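PDB 7JL4: tripartite motif-containing protein 65 from Homo sapiens, which transfers ubiquitin to target proteins as an E3 ligase in innate immunity, autophagy and microRNA regulation, represented here by its C-terminal PSpry domain. Local coordinates for residues P10-L15 and Y154-Q159. Numbering follows the deposited sequence.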
# COMPACT_ATOMS: atom_id res chain seq x y z
N PRO A 10 -5.69 17.72 -13.97
CA PRO A 10 -4.78 17.36 -15.07
C PRO A 10 -3.48 16.70 -14.62
O PRO A 10 -2.93 15.87 -15.35
CB PRO A 10 -4.52 18.71 -15.77
CG PRO A 10 -4.94 19.75 -14.81
CD PRO A 10 -6.07 19.14 -14.02
N LEU A 11 -2.96 17.04 -13.43
CA LEU A 11 -1.80 16.32 -12.92
C LEU A 11 -2.16 14.87 -12.62
O LEU A 11 -1.40 13.95 -12.94
CB LEU A 11 -1.23 17.02 -11.69
CG LEU A 11 -0.06 16.30 -11.01
CD1 LEU A 11 1.11 16.10 -12.00
CD2 LEU A 11 0.43 17.03 -9.74
N ARG A 12 -3.33 14.65 -12.04
CA ARG A 12 -3.75 13.28 -11.78
C ARG A 12 -3.95 12.53 -13.08
O ARG A 12 -3.61 11.35 -13.20
CB ARG A 12 -5.03 13.28 -10.94
CG ARG A 12 -5.52 11.91 -10.47
CD ARG A 12 -6.84 12.05 -9.70
NE ARG A 12 -7.40 10.76 -9.31
CZ ARG A 12 -8.66 10.57 -8.93
NH1 ARG A 12 -9.50 11.61 -8.90
NH2 ARG A 12 -9.08 9.35 -8.60
N ARG A 13 -4.48 13.21 -14.10
CA ARG A 13 -4.67 12.54 -15.38
C ARG A 13 -3.33 12.13 -15.98
O ARG A 13 -3.22 11.09 -16.63
CB ARG A 13 -5.45 13.44 -16.34
CG ARG A 13 -5.97 12.73 -17.59
CD ARG A 13 -7.22 13.42 -18.14
NE ARG A 13 -8.46 13.09 -17.44
CZ ARG A 13 -9.14 11.97 -17.64
NH1 ARG A 13 -8.68 11.07 -18.49
NH2 ARG A 13 -10.27 11.75 -16.99
N LYS A 14 -2.29 12.95 -15.78
CA LYS A 14 -0.96 12.57 -16.26
C LYS A 14 -0.45 11.33 -15.53
O LYS A 14 0.14 10.44 -16.15
CB LYS A 14 0.02 13.73 -16.09
CG LYS A 14 1.45 13.41 -16.48
CD LYS A 14 2.36 14.60 -16.24
CE LYS A 14 3.80 14.17 -16.00
NZ LYS A 14 4.78 15.12 -16.62
N LEU A 15 -0.68 11.25 -14.22
CA LEU A 15 -0.28 10.06 -13.46
C LEU A 15 -0.97 8.81 -14.00
O LEU A 15 -0.35 7.73 -14.07
CB LEU A 15 -0.62 10.24 -11.98
CG LEU A 15 0.20 11.25 -11.22
CD1 LEU A 15 -0.42 11.54 -9.84
CD2 LEU A 15 1.59 10.67 -11.10
N TYR A 154 0.85 10.00 -3.07
CA TYR A 154 -0.05 11.13 -3.28
C TYR A 154 -1.29 11.01 -2.42
O TYR A 154 -1.76 9.91 -2.10
CB TYR A 154 -0.51 11.23 -4.75
CG TYR A 154 0.57 11.67 -5.71
CD1 TYR A 154 1.51 10.77 -6.21
CD2 TYR A 154 0.64 13.00 -6.11
CE1 TYR A 154 2.51 11.20 -7.11
CE2 TYR A 154 1.61 13.44 -7.01
CZ TYR A 154 2.54 12.53 -7.50
OH TYR A 154 3.50 13.00 -8.36
N SER A 155 -1.85 12.16 -2.06
CA SER A 155 -3.25 12.25 -1.67
C SER A 155 -4.00 12.82 -2.86
O SER A 155 -3.47 13.69 -3.56
CB SER A 155 -3.42 13.13 -0.43
OG SER A 155 -4.79 13.27 -0.13
N LEU A 156 -5.20 12.32 -3.13
CA LEU A 156 -5.87 12.75 -4.34
C LEU A 156 -7.11 13.59 -4.03
O LEU A 156 -7.69 14.18 -4.95
CB LEU A 156 -6.32 11.55 -5.19
CG LEU A 156 -5.14 11.00 -6.02
CD1 LEU A 156 -4.49 11.91 -7.06
CD2 LEU A 156 -4.13 10.15 -5.23
N GLU A 157 -7.56 13.62 -2.77
CA GLU A 157 -8.72 14.40 -2.39
C GLU A 157 -8.36 15.24 -1.17
O GLU A 157 -7.75 14.72 -0.21
CB GLU A 157 -9.96 13.51 -2.13
CG GLU A 157 -9.74 12.36 -1.15
CD GLU A 157 -10.99 11.56 -0.83
OE1 GLU A 157 -11.26 11.35 0.37
OE2 GLU A 157 -11.71 11.17 -1.78
N PRO A 158 -8.67 16.54 -1.17
CA PRO A 158 -9.39 17.26 -2.23
C PRO A 158 -8.57 17.69 -3.45
O PRO A 158 -9.17 17.98 -4.49
CB PRO A 158 -9.91 18.49 -1.51
CG PRO A 158 -8.86 18.75 -0.48
CD PRO A 158 -8.40 17.41 -0.01
N GLN A 159 -7.24 17.77 -3.35
CA GLN A 159 -6.41 18.05 -4.51
C GLN A 159 -5.42 16.92 -4.69
O GLN A 159 -5.20 16.12 -3.78
CB GLN A 159 -5.58 19.33 -4.38
CG GLN A 159 -6.30 20.60 -4.26
CD GLN A 159 -5.36 21.71 -3.86
OE1 GLN A 159 -5.42 22.24 -2.74
NE2 GLN A 159 -4.52 22.13 -4.80
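Leu15 sets one methyl squarely on the phenol ring of Tyr154. Its CD1 stands 3.8 Å from the ring centroid and 7° off the ring normal, a CH-pi contact in which the methyl is about equally far from all six ring carbons. The second methyl, CD2, hangs past the CE1-CZ edge of the ring, 4.1 Å from OH of Tyr154. The two side chains approach from opposite directions, the leucine from the helix and the tyrosine from near the end of its strand. A forked leucine suits this place because one methyl can rest on the ring face while the other reaches past its rim toward the hydroxyl, and tyrosine is long enough to bridge sheet and helix.

Leu156 meets Arg12, one turn back from Leu15 in the helix, through the aliphatic part of the arginine. CD and CG of Arg12 lie 3.5 and 3.6 Å from CD1 of Leu156. With CG anti to the backbone N (chi1 -175°) and the chain extended as far as NE, Arg12 carries its methylenes past the leucine and brings CB of Leu156 over one face of its guanidinium. Arginine serves two purposes here: its methylenes pack on Leu156, a branched apolar residue suited to a buried place, and its charged end forms a salt bridge from NH2 to Glu76.

No hydrogen bond joins the two segments, so apolar side-chain packing carries the junction, while the ion pair with Glu76 ties the helix to strand 72-79. The short helix 10-15 of the B30.2/SPRY domain thereby lies against one sheet of the beta-sandwich, where strand 150-155 runs out into a loop. Tyr74 of strand 72-79 touches both Leu15 and Leu156, Leu139 of strand 139-145 meets Arg12, and Thr160 and, in strand 161-167, Pro162 also touch Tyr154.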